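Sulfide-quinone reductase (Aquifex aeolicus, PDB 3HYW) catalyses the FAD-dependent oxidation of hydrogen sulfide with a quinone as electron acceptor, building up polysulfur, and assembles as a homotrimer at the membrane. Local coordinates at the interface of chains A and B. Residues are numbered along the deposited sequence; one frame, centred on the assembly and turned at random. Chains: chain A/B, Sulfide-quinone reductase.

Contact 1: the interface of chains A and B. Residues chain A 178; chain B 342, 362, 368, 417, 429.
A:Tyr178 sits in the 3-10 helix 177-179 with phi -70° and psi -9°, and both its amide N-H and its carbonyl are taken by side chains of chain B. The N-H of A:Tyr178 donates to carboxylate OE1 of B:Glu368, 3.0 Å from N, reaching the syn side of the oxygen but well out of the carboxylate plane. The carbonyl O of A:Tyr178 is gripped side-on by B:Arg429, whose NE comes to 3.0 Å and NH1 to 3.2 Å of that one oxygen. NH1 lies in the carbonyl plane on a lone pair while NE is tilted from it, and the oxygen stays close to the guanidinium plane.

The tyrosine CG stands in the crowded position between its own backbone N and carbonyl carbon (chi1 81°), which turns the ring in among side chains of chain B. B:Arg342 lays NH1 over one face, 3.8 Å from the ring centroid and offset toward the rim, a cation-pi contact in which guanidinium and ring are inclined to each other. The aliphatic CD of B:Arg429 passes CD1 of the tyrosine, its side chain running in the opposite direction. At the base of the ring, CD of B:Pro362 touches the tyrosine CB at 3.9 Å, and CG of the same proline lies over a face of the B:Arg342 guanidinium. B:Glu417 OE2 forms a salt bridge with B:Arg342 NH1 and may help to hold that cation in place over the ring. Tyrosine and glutamate point tip to tip, joined by water 1, which lies 3.1 Å from the phenol OH of A:Tyr178 and 2.7 Å from B:Glu417 OE2.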
ATOM      1  N   TYR A 178      -2.940   0.272 -26.281  1.00 32.78           N
ATOM      2  CA  TYR A 178      -4.111  -0.584 -26.068  1.00 32.65           C
ATOM      3  C   TYR A 178      -4.027  -1.919 -26.825  1.00 32.65           C
ATOM      4  O   TYR A 178      -4.849  -2.814 -26.610  1.00 32.38           O
ATOM      5  CB  TYR A 178      -5.417   0.166 -26.387  1.00 32.59           C
ATOM      6  CG  TYR A 178      -5.783   0.235 -27.858  1.00 32.63           C
ATOM      7  CD1 TYR A 178      -6.867  -0.491 -28.356  1.00 32.26           C
ATOM      8  CD2 TYR A 178      -5.051   1.031 -28.748  1.00 32.78           C
ATOM      9  CE1 TYR A 178      -7.217  -0.431 -29.702  1.00 32.24           C
ATOM     10  CE2 TYR A 178      -5.390   1.095 -30.094  1.00 32.37           C
ATOM     11  CZ  TYR A 178      -6.476   0.360 -30.563  1.00 32.47           C
ATOM     12  OH  TYR A 178      -6.820   0.416 -31.892  1.00 32.55           O
TER
ATOM     13  N   ARG B 342     -15.926   1.337 -28.839  1.00 31.89           N
ATOM     14  CA  ARG B 342     -14.652   1.462 -28.140  1.00 32.35           C
ATOM     15  C   ARG B 342     -14.677   0.714 -26.799  1.00 32.57           C
ATOM     16  O   ARG B 342     -13.681   0.107 -26.399  1.00 32.43           O
ATOM     17  CB  ARG B 342     -14.319   2.946 -27.941  1.00 32.61           C
ATOM     18  CG  ARG B 342     -13.053   3.237 -27.143  1.00 33.37           C
ATOM     19  CD  ARG B 342     -11.800   2.981 -27.960  1.00 34.68           C
ATOM     20  NE  ARG B 342     -10.599   3.243 -27.180  1.00 36.96           N
ATOM     21  CZ  ARG B 342      -9.355   3.085 -27.625  1.00 38.42           C
ATOM     22  NH1 ARG B 342      -9.132   2.666 -28.866  1.00 39.07           N
ATOM     23  NH2 ARG B 342      -8.328   3.358 -26.826  1.00 39.48           N
ATOM     24  N   PRO B 362      -9.325   1.528 -23.163  1.00 33.52           N
ATOM     25  CA  PRO B 362     -10.666   0.972 -22.974  1.00 33.68           C
ATOM     26  C   PRO B 362     -10.798   0.303 -21.603  1.00 34.06           C
ATOM     27  O   PRO B 362      -9.826   0.257 -20.842  1.00 33.60           O
ATOM     28  CB  PRO B 362     -10.772  -0.093 -24.080  1.00 33.55           C
ATOM     29  CG  PRO B 362      -9.526   0.030 -24.912  1.00 33.36           C
ATOM     30  CD  PRO B 362      -8.505   0.675 -24.038  1.00 33.84           C
ATOM     31  N   GLU B 368      -5.048   2.375 -22.943  1.00 36.00           N
ATOM     32  CA  GLU B 368      -4.328   3.546 -23.410  1.00 36.70           C
ATOM     33  C   GLU B 368      -4.181   4.536 -22.256  1.00 36.84           C
ATOM     34  O   GLU B 368      -3.126   5.147 -22.090  1.00 36.48           O
ATOM     35  CB  GLU B 368      -5.061   4.199 -24.587  1.00 36.53           C
ATOM     36  CG  GLU B 368      -4.193   5.108 -25.441  1.00 37.86           C
ATOM     37  CD  GLU B 368      -3.215   4.346 -26.333  1.00 38.51           C
ATOM     38  OE1 GLU B 368      -3.499   3.189 -26.719  1.00 39.41           O
ATOM     39  OE2 GLU B 368      -2.160   4.916 -26.663  1.00 39.53           O
ATOM     40  N   GLU B 417     -15.566   2.657 -33.527  1.00 37.74           N
ATOM     41  CA  GLU B 417     -14.488   2.534 -34.491  1.00 39.21           C
ATOM     42  C   GLU B 417     -14.976   1.735 -35.693  1.00 38.76           C
ATOM     43  O   GLU B 417     -15.702   0.748 -35.542  1.00 38.53           O
ATOM     44  CB  GLU B 417     -13.285   1.811 -33.863  1.00 39.11           C
ATOM     45  CG  GLU B 417     -12.664   2.508 -32.651  1.00 41.39           C
ATOM     46  CD  GLU B 417     -11.641   1.637 -31.919  1.00 41.71           C
ATOM     47  OE1 GLU B 417     -12.044   0.872 -31.011  1.00 45.32           O
ATOM     48  OE2 GLU B 417     -10.431   1.725 -32.240  1.00 45.19           O
ATOM     49  N   ARG B 429      -9.695  -6.379 -30.162  1.00 45.05           N
ATOM     50  CA  ARG B 429      -9.376  -5.302 -31.102  1.00 46.01           C
ATOM     51  C   ARG B 429      -9.410  -5.785 -32.556  1.00 46.64           C
ATOM     52  O   ARG B 429      -8.775  -6.788 -32.897  1.00 46.69           O
ATOM     53  CB  ARG B 429      -8.007  -4.662 -30.791  1.00 46.18           C
ATOM     54  CG  ARG B 429      -7.509  -4.745 -29.340  1.00 46.37           C
ATOM     55  CD  ARG B 429      -8.415  -4.038 -28.326  1.00 46.32           C
ATOM     56  NE  ARG B 429      -7.691  -3.711 -27.097  1.00 45.49           N
ATOM     57  CZ  ARG B 429      -8.249  -3.548 -25.900  1.00 45.14           C
ATOM     58  NH1 ARG B 429      -7.488  -3.241 -24.862  1.00 44.57           N
ATOM     59  NH2 ARG B 429      -9.559  -3.695 -25.733  1.00 44.15           N
TER
HETATM   60  O   HOH W   1      -8.154   3.207 -32.046  1.00 56.52           O

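Contact 2: the interface of chains A and B. Residues chain A 177-181, 214; chain B 366-368, 429.
B:Pro366 wedges its ring against the A:177-181 turn. Its CG lies 3.2 Å from the carbonyl O of A:Tyr178, its CB packs near the carbonyl oxygens of A:Arg177 and A:Val180, and the same CG lies 4.0 Å from CD of A:Pro181, the two prolines crossing obliquely. Alongside, the methylene CG of A:Arg177 rests 3.4 Å from the backbone O of B:Arg367, and CB of the same arginine packs on the carboxylate of B:Glu368. A:Asn214 ND2 is modelled 2.9 Å from the backbone N of B:Arg367; two N-H donors face each other there, so the pairing is doubtful, and the amide may really be turned over to present its oxygen.

Behind this first shell, A:Arg177 keeps its head on its own chain. With CG anti to the backbone N (chi1 179°) and bends further out, it folds back so that NE, at 3.0 Å, and NH2, at 2.8 Å, both donate to the carbonyl O of A:Val180, while NH2 also reaches A:Asn214 O. This ties the turn to the asparagine loop. A:Lys179 supports the tyrosine from the face opposite B:Arg342: its CG lies over the ring centre and its NZ donates to the phenol OH, 2.9 Å away. On the chain B side, NH1 of B:Arg429 also stands 2.8 Å from the carbonyl O of B:Pro366. An alanine in place of B:Arg429 would probably leave the A:Tyr178 carbonyl without its paired donors and open a gap beside the tyrosine ring.

In the fold, the A:177-179 turn joins helix 158-173 to strand 182-185, and A:Asn214 lies between helix 202-212 and strand 216-218; on chain B, the 366-368 segment, entered through a cis peptide before B:Pro366, leads into strand 369-375.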
ATOM      1  N   ARG A 177      -0.741   1.530 -27.437  1.00 33.57           N
ATOM      2  CA  ARG A 177      -0.580   0.904 -26.118  1.00 33.27           C
ATOM      3  C   ARG A 177      -1.747  -0.041 -25.779  1.00 33.08           C
ATOM      4  O   ARG A 177      -1.559  -1.053 -25.097  1.00 32.83           O
ATOM      5  CB  ARG A 177      -0.368   1.965 -25.019  1.00 33.20           C
ATOM      6  CG  ARG A 177      -0.221   1.406 -23.592  1.00 33.13           C
ATOM      7  CD  ARG A 177       1.026   0.539 -23.417  1.00 34.52           C
ATOM      8  NE  ARG A 177       0.685  -0.809 -22.957  1.00 36.24           N
ATOM      9  CZ  ARG A 177       0.576  -1.190 -21.685  1.00 36.34           C
ATOM     10  NH1 ARG A 177       0.791  -0.337 -20.691  1.00 36.40           N
ATOM     11  NH2 ARG A 177       0.256  -2.445 -21.409  1.00 37.04           N
ATOM     12  N   TYR A 178      -2.940   0.272 -26.281  1.00 32.78           N
ATOM     13  CA  TYR A 178      -4.111  -0.584 -26.068  1.00 32.65           C
ATOM     14  C   TYR A 178      -4.027  -1.919 -26.825  1.00 32.65           C
ATOM     15  O   TYR A 178      -4.849  -2.814 -26.610  1.00 32.38           O
ATOM     16  CB  TYR A 178      -5.417   0.166 -26.387  1.00 32.59           C
ATOM     17  CG  TYR A 178      -5.783   0.235 -27.858  1.00 32.63           C
ATOM     18  CD1 TYR A 178      -6.867  -0.491 -28.356  1.00 32.26           C
ATOM     19  CD2 TYR A 178      -5.051   1.031 -28.748  1.00 32.78           C
ATOM     20  CE1 TYR A 178      -7.217  -0.431 -29.702  1.00 32.24           C
ATOM     21  CE2 TYR A 178      -5.390   1.095 -30.094  1.00 32.37           C
ATOM     22  CZ  TYR A 178      -6.476   0.360 -30.563  1.00 32.47           C
ATOM     23  OH  TYR A 178      -6.820   0.416 -31.892  1.00 32.55           O
ATOM     24  N   LYS A 179      -3.029  -2.044 -27.700  1.00 32.68           N
ATOM     25  CA  LYS A 179      -2.787  -3.282 -28.442  1.00 32.90           C
ATOM     26  C   LYS A 179      -1.630  -4.090 -27.855  1.00 32.61           C
ATOM     27  O   LYS A 179      -1.381  -5.216 -28.289  1.00 32.71           O
ATOM     28  CB  LYS A 179      -2.493  -2.984 -29.916  1.00 33.09           C
ATOM     29  CG  LYS A 179      -3.603  -2.259 -30.660  1.00 34.83           C
ATOM     30  CD  LYS A 179      -3.543  -2.559 -32.157  1.00 37.24           C
ATOM     31  CE  LYS A 179      -4.554  -1.728 -32.945  1.00 38.90           C
ATOM     32  NZ  LYS A 179      -4.210  -0.265 -32.947  1.00 39.81           N
ATOM     33  N   VAL A 180      -0.924  -3.518 -26.877  1.00 32.22           N
ATOM     34  CA  VAL A 180       0.296  -4.138 -26.342  1.00 31.88           C
ATOM     35  C   VAL A 180       0.205  -4.453 -24.839  1.00 31.81           C
ATOM     36  O   VAL A 180       0.409  -3.564 -23.996  1.00 31.57           O
ATOM     37  CB  VAL A 180       1.563  -3.279 -26.632  1.00 31.80           C
ATOM     38  CG1 VAL A 180       2.815  -3.987 -26.136  1.00 31.77           C
ATOM     39  CG2 VAL A 180       1.691  -2.983 -28.123  1.00 32.08           C
ATOM     40  N   PRO A 181      -0.123  -5.717 -24.498  1.00 31.73           N
ATOM     41  CA  PRO A 181      -0.023  -6.148 -23.110  1.00 31.60           C
ATOM     42  C   PRO A 181       1.420  -6.053 -22.632  1.00 31.58           C
ATOM     43  O   PRO A 181       2.346  -6.402 -23.372  1.00 31.58           O
ATOM     44  CB  PRO A 181      -0.487  -7.613 -23.163  1.00 31.75           C
ATOM     45  CG  PRO A 181      -1.330  -7.698 -24.390  1.00 31.59           C
ATOM     46  CD  PRO A 181      -0.639  -6.794 -25.363  1.00 31.84           C
ATOM     47  N   ASN A 214      -0.848   0.496 -16.285  1.00 31.96           N
ATOM     48  CA  ASN A 214      -1.282  -0.835 -16.718  1.00 32.33           C
ATOM     49  C   ASN A 214      -0.116  -1.750 -17.122  1.00 32.21           C
ATOM     50  O   ASN A 214      -0.115  -2.354 -18.197  1.00 32.47           O
ATOM     51  CB  ASN A 214      -2.333  -0.718 -17.831  1.00 32.39           C
ATOM     52  CG  ASN A 214      -3.183  -1.960 -17.969  1.00 33.07           C
ATOM     53  OD1 ASN A 214      -3.465  -2.658 -16.994  1.00 34.95           O
ATOM     54  ND2 ASN A 214      -3.602  -2.239 -19.184  1.00 32.74           N
TER
ATOM     55  N   PRO B 366      -5.121  -4.354 -22.656  1.00 35.16           N
ATOM     56  CA  PRO B 366      -4.322  -3.237 -22.145  1.00 35.11           C
ATOM     57  C   PRO B 366      -4.972  -1.886 -22.431  1.00 35.30           C
ATOM     58  O   PRO B 366      -5.679  -1.731 -23.431  1.00 34.96           O
ATOM     59  CB  PRO B 366      -2.991  -3.375 -22.885  1.00 34.95           C
ATOM     60  CG  PRO B 366      -3.307  -4.110 -24.108  1.00 35.27           C
ATOM     61  CD  PRO B 366      -4.489  -4.989 -23.825  1.00 35.03           C
ATOM     62  N   ARG B 367      -4.731  -0.924 -21.548  1.00 35.14           N
ATOM     63  CA  ARG B 367      -5.372   0.379 -21.636  1.00 35.26           C
ATOM     64  C   ARG B 367      -4.454   1.451 -22.195  1.00 35.74           C
ATOM     65  O   ARG B 367      -3.240   1.441 -21.951  1.00 35.28           O
ATOM     66  CB  ARG B 367      -5.873   0.805 -20.264  1.00 35.20           C
ATOM     67  CG  ARG B 367      -6.751  -0.228 -19.628  1.00 34.33           C
ATOM     68  CD  ARG B 367      -7.663   0.406 -18.637  1.00 33.26           C
ATOM     69  NE  ARG B 367      -8.631  -0.559 -18.143  1.00 32.72           N
ATOM     70  CZ  ARG B 367      -8.514  -1.219 -16.998  1.00 32.71           C
ATOM     71  NH1 ARG B 367      -9.458  -2.075 -16.634  1.00 33.84           N
ATOM     72  NH2 ARG B 367      -7.465  -1.018 -16.214  1.00 30.74           N
ATOM     73  N   GLU B 368      -5.048   2.375 -22.943  1.00 36.00           N
ATOM     74  CA  GLU B 368      -4.328   3.546 -23.410  1.00 36.70           C
ATOM     75  C   GLU B 368      -4.181   4.536 -22.256  1.00 36.84           C
ATOM     76  O   GLU B 368      -3.126   5.147 -22.090  1.00 36.48           O
ATOM     77  CB  GLU B 368      -5.061   4.199 -24.587  1.00 36.53           C
ATOM     78  CG  GLU B 368      -4.193   5.108 -25.441  1.00 37.86           C
ATOM     79  CD  GLU B 368      -3.215   4.346 -26.333  1.00 38.51           C
ATOM     80  OE1 GLU B 368      -3.499   3.189 -26.719  1.00 39.41           O
ATOM     81  OE2 GLU B 368      -2.160   4.916 -26.663  1.00 39.53           O
ATOM     82  N   ARG B 429      -9.695  -6.379 -30.162  1.00 45.05           N
ATOM     83  CA  ARG B 429      -9.376  -5.302 -31.102  1.00 46.01           C
ATOM     84  C   ARG B 429      -9.410  -5.785 -32.556  1.00 46.64           C
ATOM     85  O   ARG B 429      -8.775  -6.788 -32.897  1.00 46.69           O
ATOM     86  CB  ARG B 429      -8.007  -4.662 -30.791  1.00 46.18           C
ATOM     87  CG  ARG B 429      -7.509  -4.745 -29.340  1.00 46.37           C
ATOM     88  CD  ARG B 429      -8.415  -4.038 -28.326  1.00 46.32           C
ATOM     89  NE  ARG B 429      -7.691  -3.711 -27.097  1.00 45.49           N
ATOM     90  CZ  ARG B 429      -8.249  -3.548 -25.900  1.00 45.14           C
ATOM     91  NH1 ARG B 429      -7.488  -3.241 -24.862  1.00 44.57           N
ATOM     92  NH2 ARG B 429      -9.559  -3.695 -25.733  1.00 44.15           N
TER

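Contact 1 and contact 2 have C-alpha centres about 8 Å apart and share A:Tyr178, B:Glu368 and B:Arg429, so they are adjoining parts of one patch. Contact 1 follows the tyrosine ring into chain B; contact 2 follows the turn that carries it back into chain A. The same 3-10 helix 177-179 thus meets strand 416-418, the loop ahead of strand 369-375 and the C-terminal tail of its neighbour. That tail is anchored by the disulfide between B:Cys419 and B:Cys430. The two chains present different surfaces, and such a head-to-tail pairing suits the closed ring of a homotrimer.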